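Tryptophanyl-tRNA synthetase (Campylobacter jejuni subsp. jejuni, PDB 3TZL) catalyses the ATP-dependent attachment of tryptophan to its cognate tRNA, as a homodimeric class I aminoacyl-tRNA synthetase. Local coordinates at residues Q97-M101 with G102-R106; V143-K147 with D148-H152; V153-A156 with R157-L161; Q314-Y317 with E318-L322. All coordinates share one frame; numbering follows the deposited sequence.

Contact 1 (Q97-M101 with G102-R106); sequences QFTPM and GLLER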
loop_
_atom_site.group_PDB
_atom_site.type_symbol
_atom_site.label_atom_id
_atom_site.label_comp_id
_atom_site.label_asym_id
_atom_site.label_seq_id
_atom_site.Cartn_x
_atom_site.Cartn_y
_atom_site.Cartn_z
ATOM N N GLN B 97 6.642 1.528 -7.696
ATOM C CA GLN B 97 8.023 1.557 -8.146
ATOM C C GLN B 97 8.102 1.955 -9.604
ATOM O O GLN B 97 9.154 2.366 -10.084
ATOM C CB GLN B 97 8.690 0.194 -7.918
ATOM C CG GLN B 97 8.351 -0.445 -6.552
ATOM C CD GLN B 97 8.522 0.510 -5.378
ATOM O OE1 GLN B 97 9.366 1.414 -5.400
ATOM N NE2 GLN B 97 7.707 0.323 -4.350
ATOM N N PHE B 98 6.976 1.836 -10.305
ATOM C CA PHE B 98 6.901 2.179 -11.712
ATOM C C PHE B 98 6.099 3.445 -11.944
ATOM O O PHE B 98 5.729 3.753 -13.069
ATOM C CB PHE B 98 6.260 1.040 -12.500
ATOM C CG PHE B 98 7.053 -0.232 -12.488
ATOM C CD1 PHE B 98 8.014 -0.483 -13.473
ATOM C CD2 PHE B 98 6.809 -1.198 -11.525
ATOM C CE1 PHE B 98 8.729 -1.669 -13.481
ATOM C CE2 PHE B 98 7.514 -2.398 -11.526
ATOM C CZ PHE B 98 8.478 -2.631 -12.505
ATOM N N THR B 99 5.814 4.181 -10.884
ATOM C CA THR B 99 5.020 5.395 -11.021
ATOM C C THR B 99 5.895 6.635 -10.800
ATOM O O THR B 99 6.330 6.879 -9.683
ATOM C CB THR B 99 3.862 5.391 -9.997
ATOM O OG1 THR B 99 3.071 4.209 -10.178
ATOM C CG2 THR B 99 2.965 6.642 -10.166
ATOM N N PRO B 100 6.170 7.413 -11.860
ATOM C CA PRO B 100 6.924 8.653 -11.618
ATOM C C PRO B 100 6.071 9.652 -10.844
ATOM O O PRO B 100 4.868 9.744 -11.095
ATOM C CB PRO B 100 7.199 9.209 -13.035
ATOM C CG PRO B 100 6.784 8.099 -14.007
ATOM C CD PRO B 100 5.752 7.272 -13.270
HETATM N N MSE B 101 6.698 10.394 -9.938
HETATM C CA MSE B 101 6.024 11.398 -9.121
HETATM C C MSE B 101 5.169 12.390 -9.913
HETATM O O MSE B 101 4.051 12.698 -9.501
HETATM C CB MSE B 101 7.045 12.161 -8.268
HETATM C CG MSE B 101 7.536 11.374 -7.068
HETATM SE SE MSE B 101 6.126 10.945 -5.756
HETATM C CE MSE B 101 6.062 12.688 -4.892
ATOM N N GLY B 102 5.692 12.891 -11.035
ATOM C CA GLY B 102 4.994 13.889 -11.834
ATOM C C GLY B 102 3.603 13.463 -12.277
ATOM O O GLY B 102 2.690 14.282 -12.415
ATOM N N LEU B 103 3.433 12.167 -12.508
ATOM C CA LEU B 103 2.119 11.645 -12.866
ATOM C C LEU B 103 1.084 11.935 -11.767
ATOM O O LEU B 103 -0.073 12.238 -12.055
ATOM C CB LEU B 103 2.213 10.139 -13.101
ATOM C CG LEU B 103 1.814 9.540 -14.448
ATOM C CD1 LEU B 103 2.568 10.185 -15.598
ATOM C CD2 LEU B 103 2.055 8.033 -14.415
ATOM N N LEU B 104 1.504 11.830 -10.508
ATOM C CA LEU B 104 0.574 11.947 -9.385
ATOM C C LEU B 104 0.433 13.399 -8.972
ATOM O O LEU B 104 -0.626 13.806 -8.508
ATOM C CB LEU B 104 1.024 11.087 -8.185
ATOM C CG LEU B 104 1.100 9.570 -8.398
ATOM C CD1 LEU B 104 1.708 8.880 -7.190
ATOM C CD2 LEU B 104 -0.276 8.976 -8.718
ATOM N N GLU B 105 1.509 14.171 -9.141
ATOM C CA GLU B 105 1.478 15.603 -8.857
ATOM C C GLU B 105 0.546 16.331 -9.815
ATOM O O GLU B 105 0.011 17.389 -9.482
ATOM C CB GLU B 105 2.885 16.213 -8.927
ATOM C CG GLU B 105 3.780 15.805 -7.767
ATOM C CD GLU B 105 5.252 16.111 -8.002
ATOM O OE1 GLU B 105 5.597 16.660 -9.071
ATOM O OE2 GLU B 105 6.070 15.795 -7.112
ATOM N N ARG B 106 0.345 15.768 -11.003
ATOM C CA ARG B 106 -0.524 16.402 -11.987
ATOM C C ARG B 106 -1.980 15.940 -11.900
ATOM O O ARG B 106 -2.852 16.508 -12.554
ATOM C CB ARG B 106 0.019 16.199 -13.407
ATOM C CG ARG B 106 1.262 17.015 -13.695
ATOM C CD ARG B 106 1.791 16.763 -15.088
ATOM N NE ARG B 106 3.221 16.493 -15.037
ATOM C CZ ARG B 106 3.772 15.336 -15.373
ATOM N NH1 ARG B 106 3.017 14.340 -15.814
ATOM N NH2 ARG B 106 5.084 15.183 -15.286
#
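Pro100 and Met101 lead the chain from an extended loop into the short helix 101-105, the carbonyl O of Pro100 accepting Leu103 N at 3.2 Å. Two amides share the next carbonyl: Met101 O lies 2.9 Å from Leu104 N and 3.0 Å from Glu105 N. They approach it differently. Glu105 N comes nearly head-on, at a C=O...N angle of 161°, in the i to i+4 manner of an alpha-helix, whereas Leu104 N stands well above the carbonyl plane, 50° out of it.

Among the side chains, the Thr99 methyl CG2 abuts Leu104 CG at 3.9 Å, the two side chains meeting at about a right angle. With chi1 at -57°, CG2 lies anti to the Thr99 backbone N, which leaves OG1 beside that N and bonded to Leu95 O in the preceding helix. Pro100 and Leu103 run alongside each other instead, ring atom CD of Pro100 being 3.9 Å from CD2 of Leu103. Met101, a selenomethionine, folds at chi2 and chi3 and brings its terminal CE to 3.8 Å from OE2 of the extended Glu105, a van der Waals contact in which a buried side chain meets an exposed carboxylate.

The buried flank of Leu104 packs on Phe125, Pro128 and Val129 of helix 122-137 and on His122 of the second subunit. Met101 touches Tyr110 of that subunit, and backbone hydrogen bonds of Thr99 and Met101 also run to it. The arrangement is thus a loop-to-helix junction, with mixed i+3 and i+4 bonding in its first turn, set at the homodimer interface of the tryptophanyl-tRNA synthetase.

Contact 2 (V143-K147 with D148-H152); sequences VPVGK and DQIQH. With TRP (tryptophan), chain J.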
loop_
_atom_site.group_PDB
_atom_site.type_symbol
_atom_site.label_atom_id
_atom_site.label_comp_id
_atom_site.label_asym_id
_atom_site.label_seq_id
_atom_site.Cartn_x
_atom_site.Cartn_y
_atom_site.Cartn_z
ATOM N N VAL B 143 -12.828 0.547 -18.530
ATOM C CA VAL B 143 -13.184 1.085 -17.228
ATOM C C VAL B 143 -14.245 2.168 -17.442
ATOM O O VAL B 143 -13.930 3.256 -17.932
ATOM C CB VAL B 143 -11.944 1.670 -16.504
ATOM C CG1 VAL B 143 -12.282 2.099 -15.094
ATOM C CG2 VAL B 143 -10.803 0.659 -16.470
ATOM N N PRO B 144 -15.513 1.869 -17.107
ATOM C CA PRO B 144 -16.568 2.883 -17.246
ATOM C C PRO B 144 -16.446 3.928 -16.151
ATOM O O PRO B 144 -16.575 3.572 -14.985
ATOM C CB PRO B 144 -17.866 2.089 -17.039
ATOM C CG PRO B 144 -17.481 0.650 -17.041
ATOM C CD PRO B 144 -16.044 0.590 -16.611
ATOM N N VAL B 145 -16.214 5.179 -16.534
ATOM C CA VAL B 145 -15.948 6.259 -15.624
ATOM C C VAL B 145 -16.560 7.595 -16.023
ATOM O O VAL B 145 -16.843 7.843 -17.160
ATOM C CB VAL B 145 -14.484 6.530 -15.576
ATOM C CG1 VAL B 145 -13.784 5.457 -14.863
ATOM C CG2 VAL B 145 -13.974 6.643 -16.938
ATOM N N GLY B 146 -16.704 8.470 -15.045
ATOM C CA GLY B 146 -17.071 9.843 -15.287
ATOM C C GLY B 146 -15.865 10.661 -15.690
ATOM O O GLY B 146 -14.776 10.400 -15.250
ATOM N N LYS B 147 -16.066 11.654 -16.533
ATOM C CA LYS B 147 -14.989 12.517 -16.965
ATOM C C LYS B 147 -14.019 12.761 -15.856
ATOM O O LYS B 147 -12.855 12.841 -16.075
ATOM C CB LYS B 147 -15.547 13.858 -17.419
ATOM C CG LYS B 147 -16.374 13.789 -18.670
ATOM C CD LYS B 147 -16.579 15.169 -19.292
ATOM C CE LYS B 147 -18.049 15.472 -19.514
ATOM N NZ LYS B 147 -18.233 16.246 -20.757
ATOM N N ASP B 148 -14.553 12.933 -14.669
ATOM C CA ASP B 148 -13.842 12.916 -13.418
ATOM C C ASP B 148 -12.628 11.980 -13.386
ATOM O O ASP B 148 -11.568 12.347 -12.928
ATOM C CB ASP B 148 -14.831 12.388 -12.384
ATOM C CG ASP B 148 -14.873 13.206 -11.146
ATOM O OD1 ASP B 148 -15.074 14.416 -11.254
ATOM O OD2 ASP B 148 -14.722 12.644 -10.055
ATOM N N GLN B 149 -12.817 10.765 -13.869
ATOM C CA GLN B 149 -11.908 9.674 -13.630
ATOM C C GLN B 149 -11.062 9.338 -14.827
ATOM O O GLN B 149 -10.295 8.424 -14.784
ATOM C CB GLN B 149 -12.690 8.427 -13.213
ATOM C CG GLN B 149 -13.496 8.546 -11.943
ATOM C CD GLN B 149 -12.661 8.913 -10.746
ATOM O OE1 GLN B 149 -11.820 8.150 -10.290
ATOM N NE2 GLN B 149 -12.892 10.076 -10.227
ATOM N N ILE B 150 -11.211 10.073 -15.906
ATOM C CA ILE B 150 -10.485 9.706 -17.121
ATOM C C ILE B 150 -8.980 9.736 -16.912
ATOM O O ILE B 150 -8.257 8.838 -17.338
ATOM C CB ILE B 150 -10.794 10.636 -18.303
ATOM C CG1 ILE B 150 -12.292 10.703 -18.562
ATOM C CG2 ILE B 150 -10.068 10.154 -19.556
ATOM C CD1 ILE B 150 -12.900 9.374 -18.818
ATOM N N GLN B 151 -8.508 10.786 -16.260
ATOM C CA GLN B 151 -7.084 10.933 -16.020
ATOM C C GLN B 151 -6.547 9.760 -15.203
ATOM O O GLN B 151 -5.456 9.263 -15.452
ATOM C CB GLN B 151 -6.807 12.262 -15.326
ATOM C CG GLN B 151 -5.341 12.644 -15.299
ATOM C CD GLN B 151 -5.095 13.861 -14.439
ATOM O OE1 GLN B 151 -5.828 14.116 -13.484
ATOM N NE2 GLN B 151 -4.067 14.622 -14.772
ATOM N N HIS B 152 -7.323 9.297 -14.235
ATOM C CA HIS B 152 -6.894 8.152 -13.440
ATOM C C HIS B 152 -6.634 6.900 -14.286
ATOM O O HIS B 152 -5.661 6.186 -14.056
ATOM C CB HIS B 152 -7.901 7.868 -12.333
ATOM C CG HIS B 152 -7.951 8.941 -11.297
ATOM N ND1 HIS B 152 -9.077 9.204 -10.551
ATOM C CD2 HIS B 152 -7.011 9.822 -10.886
ATOM C CE1 HIS B 152 -8.828 10.201 -9.722
ATOM N NE2 HIS B 152 -7.580 10.590 -9.901
HETATM N N TRP J . -12.212 6.256 -8.052
HETATM C CA TRP J . -13.546 5.724 -8.350
HETATM C C TRP J . -14.631 6.713 -7.944
HETATM O O TRP J . -15.805 6.556 -8.298
HETATM C CB TRP J . -13.768 4.370 -7.654
HETATM C CG TRP J . -12.762 3.342 -8.079
HETATM C CD1 TRP J . -11.745 2.812 -7.332
HETATM C CD2 TRP J . -12.657 2.763 -9.380
HETATM N NE1 TRP J . -11.020 1.915 -8.093
HETATM C CE2 TRP J . -11.557 1.876 -9.357
HETATM C CE3 TRP J . -13.389 2.908 -10.566
HETATM C CZ2 TRP J . -11.182 1.127 -10.473
HETATM C CZ3 TRP J . -13.009 2.167 -11.679
HETATM C CH2 TRP J . -11.920 1.285 -11.620
HETATM O OXT TRP J . -14.337 7.690 -7.253
#
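Val145 and Ile150 meet where strand 142-144 passes into helix 150-167, the first half of the beta-alpha-beta unit that closes with strand 175-177 in this class I synthetase domain.

The apolar contacts are close. Val145 CG2 approaches Ile150 CD1 to 3.5 Å, tighter than ordinary methyl contact, and Val145 CB lies equally near Gln149 CB. Both Val145 and Ile150 continue onto Ala176 of the neighbouring strand. On the ligand side, Val143 CG1, placed anti to its own backbone N (chi1 -174°), reaches CZ3 of the bound tryptophan at 3.5 Å.

Backbone bonding is clearest from Ile150 N to Lys147 O, 3.2 Å long and nearly straight at the hydrogen (170°), though the donor stands high above the carbonyl plane. The turn through Gly146 and Asp148 is modelled too tightly for its short approaches to carry weight. Gly146, Lys147 and Asp148 are predicted to bind ATP; here the nearest atoms of Gly146 and the bound ADP are about 6 Å apart, without contact.

Polar side chains converge on the amide of Gln149, folded at chi2 (-58°). Its NE2 donates to Asp148 OD2 at 3.2 Å, with the acceptor nearly in the amide plane. His152, whose NE2 is bonded to Ser109 OG, acts as a second-shell residue. Asp134 OD2 is another partner of the bound tryptophan. Gln149 OE1 accepts from the tryptophan N at 3.0 Å and from His152 ND1, also 3.0 Å away; Asp148 on NE2 and His152 on OE1 together fix the amide's rotation, with OE1 in the imidazole plane.

Contact 3 (V153-A156 with R157-L161); sequences VEIA and RDIAL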
loop_
_atom_site.group_PDB
_atom_site.type_symbol
_atom_site.label_atom_id
_atom_site.label_comp_id
_atom_site.label_asym_id
_atom_site.label_seq_id
_atom_site.Cartn_x
_atom_site.Cartn_y
_atom_site.Cartn_z
ATOM N N VAL B 153 -7.499 6.643 -15.260
ATOM C CA VAL B 153 -7.334 5.485 -16.131
ATOM C C VAL B 153 -6.088 5.640 -17.008
ATOM O O VAL B 153 -5.354 4.674 -17.223
ATOM C CB VAL B 153 -8.567 5.277 -16.999
ATOM C CG1 VAL B 153 -8.393 4.052 -17.890
ATOM C CG2 VAL B 153 -9.810 5.146 -16.110
ATOM N N GLU B 154 -5.852 6.861 -17.494
ATOM C CA GLU B 154 -4.636 7.187 -18.229
ATOM C C GLU B 154 -3.385 6.947 -17.392
ATOM O O GLU B 154 -2.370 6.425 -17.883
ATOM C CB GLU B 154 -4.676 8.641 -18.702
ATOM C CG GLU B 154 -5.743 8.925 -19.748
ATOM C CD GLU B 154 -5.799 10.390 -20.138
ATOM O OE1 GLU B 154 -5.145 11.212 -19.463
ATOM O OE2 GLU B 154 -6.500 10.720 -21.118
ATOM N N ILE B 155 -3.448 7.328 -16.122
ATOM C CA ILE B 155 -2.348 7.038 -15.213
ATOM C C ILE B 155 -2.121 5.524 -15.119
ATOM O O ILE B 155 -0.980 5.052 -15.184
ATOM C CB ILE B 155 -2.617 7.618 -13.826
ATOM C CG1 ILE B 155 -2.327 9.116 -13.824
ATOM C CG2 ILE B 155 -1.784 6.917 -12.776
ATOM C CD1 ILE B 155 -3.004 9.858 -12.689
ATOM N N ALA B 156 -3.208 4.762 -14.998
ATOM C CA ALA B 156 -3.080 3.318 -14.877
ATOM C C ALA B 156 -2.456 2.775 -16.162
ATOM O O ALA B 156 -1.619 1.871 -16.148
ATOM C CB ALA B 156 -4.416 2.689 -14.618
ATOM N N ARG B 157 -2.843 3.379 -17.272
ATOM C CA ARG B 157 -2.306 3.024 -18.566
ATOM C C ARG B 157 -0.800 3.319 -18.680
ATOM O O ARG B 157 -0.037 2.523 -19.239
ATOM C CB ARG B 157 -3.098 3.751 -19.647
ATOM C CG ARG B 157 -2.914 3.179 -21.012
ATOM C CD ARG B 157 -3.510 4.084 -22.084
ATOM N NE ARG B 157 -3.311 3.485 -23.396
ATOM C CZ ARG B 157 -4.160 2.625 -23.950
ATOM N NH1 ARG B 157 -3.906 2.110 -25.152
ATOM N NH2 ARG B 157 -5.267 2.281 -23.298
ATOM N N ASP B 158 -0.364 4.447 -18.132
ATOM C CA ASP B 158 1.060 4.783 -18.155
ATOM C C ASP B 158 1.885 3.843 -17.267
ATOM O O ASP B 158 3.005 3.464 -17.606
ATOM C CB ASP B 158 1.294 6.246 -17.755
ATOM C CG ASP B 158 0.752 7.240 -18.793
ATOM O OD1 ASP B 158 0.608 6.861 -19.975
ATOM O OD2 ASP B 158 0.466 8.401 -18.426
ATOM N N ILE B 159 1.329 3.471 -16.125
ATOM C CA ILE B 159 1.997 2.527 -15.247
ATOM C C ILE B 159 2.167 1.178 -15.948
ATOM O O ILE B 159 3.265 0.611 -15.966
ATOM C CB ILE B 159 1.209 2.332 -13.939
ATOM C CG1 ILE B 159 1.187 3.634 -13.133
ATOM C CG2 ILE B 159 1.822 1.219 -13.124
ATOM C CD1 ILE B 159 0.263 3.596 -11.875
ATOM N N ALA B 160 1.080 0.680 -16.539
ATOM C CA ALA B 160 1.090 -0.622 -17.195
ATOM C C ALA B 160 2.146 -0.665 -18.297
ATOM O O ALA B 160 2.896 -1.641 -18.424
ATOM C CB ALA B 160 -0.283 -0.931 -17.773
ATOM N N LEU B 161 2.186 0.397 -19.097
ATOM C CA LEU B 161 3.166 0.507 -20.167
ATOM C C LEU B 161 4.595 0.469 -19.630
ATOM O O LEU B 161 5.453 -0.212 -20.190
ATOM C CB LEU B 161 2.922 1.769 -20.984
ATOM C CG LEU B 161 1.879 1.622 -22.093
ATOM C CD1 LEU B 161 1.371 2.988 -22.556
ATOM C CD2 LEU B 161 2.486 0.836 -23.264
#
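Ile155 and Ile159, one turn apart in helix 150-167, form the apolar contact of the buried flank, with Ile155 CG2 at 4.0 Å from Ile159 CD1. In both residues CG2 lies anti to the backbone N; for Ile159 (chi1 -65°) this leaves CG1 beside the N and sends CD1 back along the helix toward the preceding turn. Ala156 and Ala160 share the inward side: Ala156 rests on Ala132 and Ile135 of helix 122-137, and Ala160 on Leu136 of the same helix. Their small size is consistent with close packing of the two helices. Ile159 also reaches Ala132 and Thr99.

The backbone beneath is regular alpha-helix. Arg157 N bonds to Val153 O at 2.8 Å and Asp158 N to Glu154 O at the same length, while Ile159 N meets Ile155 O and Ala160 N meets Ala156 O, each at 3.0 Å. The last two are the straighter, both with N-H...O angles of 163°.

The solvent side is looser and charged. Glu154 and Asp158 stand one turn apart with OE1 of Glu154 6.4 Å from OD2 of Asp158: like charges near each other, without contact. Arg157 departs from both: its chi1 of -163° turns CG away from the amide N and starts a chain extended as far as NE, which carries NH2 to a weak hydrogen bond with Pro174 O, beside Glu175 of strand 175-177.

Helix cohesion here therefore rests on main-chain bonds and apolar burial. The outer carboxylates add no salt bridge between these turns and would, if anything, mildly repel one another.

Contact 4 (Q314-Y317 with E318-L322); sequences QKIY and EKIGL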
loop_
_atom_site.group_PDB
_atom_site.type_symbol
_atom_site.label_atom_id
_atom_site.label_comp_id
_atom_site.label_asym_id
_atom_site.label_seq_id
_atom_site.Cartn_x
_atom_site.Cartn_y
_atom_site.Cartn_z
ATOM N N GLN B 314 1.074 -14.539 -9.259
ATOM C CA GLN B 314 2.064 -15.594 -9.503
ATOM C C GLN B 314 3.053 -15.142 -10.581
ATOM O O GLN B 314 4.258 -15.395 -10.486
ATOM C CB GLN B 314 1.380 -16.903 -9.926
ATOM C CG GLN B 314 0.775 -17.692 -8.768
ATOM C CD GLN B 314 -0.223 -18.783 -9.200
ATOM O OE1 GLN B 314 -0.246 -19.229 -10.355
ATOM N NE2 GLN B 314 -1.067 -19.200 -8.257
ATOM N N LYS B 315 2.531 -14.468 -11.604
ATOM C CA LYS B 315 3.368 -13.911 -12.657
ATOM C C LYS B 315 4.209 -12.753 -12.137
ATOM O O LYS B 315 5.407 -12.663 -12.426
ATOM C CB LYS B 315 2.506 -13.440 -13.829
ATOM C CG LYS B 315 1.818 -14.577 -14.559
ATOM C CD LYS B 315 0.962 -14.028 -15.693
ATOM C CE LYS B 315 0.267 -15.136 -16.473
ATOM N NZ LYS B 315 -0.581 -14.560 -17.561
ATOM N N ILE B 316 3.578 -11.860 -11.383
ATOM C CA ILE B 316 4.286 -10.726 -10.815
ATOM C C ILE B 316 5.409 -11.173 -9.882
ATOM O O ILE B 316 6.498 -10.601 -9.898
ATOM C CB ILE B 316 3.346 -9.821 -10.031
ATOM C CG1 ILE B 316 2.253 -9.269 -10.959
ATOM C CG2 ILE B 316 4.137 -8.718 -9.324
ATOM C CD1 ILE B 316 2.744 -8.302 -11.945
ATOM N N TYR B 317 5.129 -12.190 -9.072
ATOM C CA TYR B 317 6.102 -12.718 -8.119
ATOM C C TYR B 317 7.366 -13.206 -8.802
ATOM O O TYR B 317 8.474 -13.024 -8.282
ATOM C CB TYR B 317 5.518 -13.895 -7.335
ATOM C CG TYR B 317 4.719 -13.499 -6.109
ATOM C CD1 TYR B 317 4.242 -12.210 -5.960
ATOM C CD2 TYR B 317 4.467 -14.422 -5.085
ATOM C CE1 TYR B 317 3.514 -11.840 -4.831
ATOM C CE2 TYR B 317 3.740 -14.065 -3.947
ATOM C CZ TYR B 317 3.259 -12.770 -3.836
ATOM O OH TYR B 317 2.531 -12.387 -2.732
ATOM N N GLU B 318 7.200 -13.850 -9.951
ATOM C CA GLU B 318 8.353 -14.327 -10.703
ATOM C C GLU B 318 9.239 -13.151 -11.138
ATOM O O GLU B 318 10.472 -13.275 -11.170
ATOM C CB GLU B 318 7.928 -15.173 -11.900
ATOM C CG GLU B 318 9.096 -15.711 -12.738
ATOM C CD GLU B 318 9.872 -16.864 -12.064
ATOM O OE1 GLU B 318 9.679 -17.116 -10.851
ATOM O OE2 GLU B 318 10.678 -17.527 -12.753
ATOM N N LYS B 319 8.620 -12.004 -11.427
ATOM C CA LYS B 319 9.377 -10.842 -11.909
ATOM C C LYS B 319 10.000 -9.996 -10.802
ATOM O O LYS B 319 11.013 -9.338 -11.032
ATOM C CB LYS B 319 8.511 -9.957 -12.815
ATOM C CG LYS B 319 7.865 -10.701 -13.987
ATOM C CD LYS B 319 8.904 -11.468 -14.797
ATOM C CE LYS B 319 9.644 -10.578 -15.756
ATOM N NZ LYS B 319 10.908 -11.205 -16.236
ATOM N N ILE B 320 9.394 -9.991 -9.611
ATOM C CA ILE B 320 9.863 -9.105 -8.538
ATOM C C ILE B 320 10.661 -9.886 -7.487
ATOM O O ILE B 320 11.283 -9.308 -6.587
ATOM C CB ILE B 320 8.688 -8.349 -7.867
ATOM C CG1 ILE B 320 9.199 -7.146 -7.061
ATOM C CG2 ILE B 320 7.917 -9.285 -6.969
ATOM C CD1 ILE B 320 9.864 -6.053 -7.906
ATOM N N GLY B 321 10.643 -11.208 -7.609
ATOM C CA GLY B 321 11.493 -12.050 -6.794
ATOM C C GLY B 321 10.843 -12.594 -5.535
ATOM O O GLY B 321 11.541 -12.955 -4.590
ATOM N N LEU B 322 9.515 -12.660 -5.511
ATOM C CA LEU B 322 8.819 -13.148 -4.328
ATOM C C LEU B 322 8.450 -14.607 -4.500
ATOM O O LEU B 322 8.187 -15.296 -3.509
ATOM C CB LEU B 322 7.567 -12.326 -4.040
ATOM C CG LEU B 322 7.844 -10.925 -3.525
ATOM C CD1 LEU B 322 6.545 -10.201 -3.250
ATOM C CD2 LEU B 322 8.722 -11.030 -2.261
ATOM O OXT LEU B 322 8.418 -15.109 -5.626
#
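With chi1 at -86°, Tyr317 swings its ring alongside the helix end so that one face meets Leu322 CB, which the backbone turn puts there; the Leu322 chi1 of -71° then sends CG, and with it CD1, along the ring. Leu322 CB is 3.8 Å from the ring centroid and 14° off the normal, a CH-pi contact, and Leu322 CD1 continues to Tyr317 CE1 at 3.8 Å.

The ring and the leucine flank the C-terminal end of helix 291-320, which closes in a Schellman-like C-cap. Gly321, the first residue to leave helical angles, does so with positive phi. Leu322 N then turns back to Tyr317 O at 3.0 Å, the six-to-one bond, and Tyr317 and Leu322 are the apolar pair that goes with it. Gly321 N keeps an alpha-type bond to Tyr317 O, at 2.9 Å, in place of the five-to-two bond of the full motif.

One turn back, Ile320 N bonds to Ile316 O at 3.0 Å, nearly in line with the C=O, while the amides of Glu318 and Lys319 make weak bonds. Tyr317 OH is hydrogen-bonded to Glu90 OE2 and to Lys86 NZ of the second subunit, and Leu322 also packs on Ser83 of that subunit.

Overall arrangement
Contacts 2 and 3 follow one another on helix 150-167, with contact 2 at its ligand-facing start and contact 3 along its middle; Val143 and Val145 of one pack on Val153 of the other. Contact 3 is buried and relies on apolar packing; contacts 1, 2 and 4 are partly buried, contact 2 adding polar chemistry at the tryptophan pocket. Contact 1 leans on this helix from outside through Thr99 and Leu103, and Arg106 O probably bonds to Gln151. Contact 4 lies at the periphery, farthest from the chain centre, and touches none of them, its nearest atoms being about 6 Å from contact 1. Contacts 1 and 4, a helix start and a helix end, both meet the second subunit.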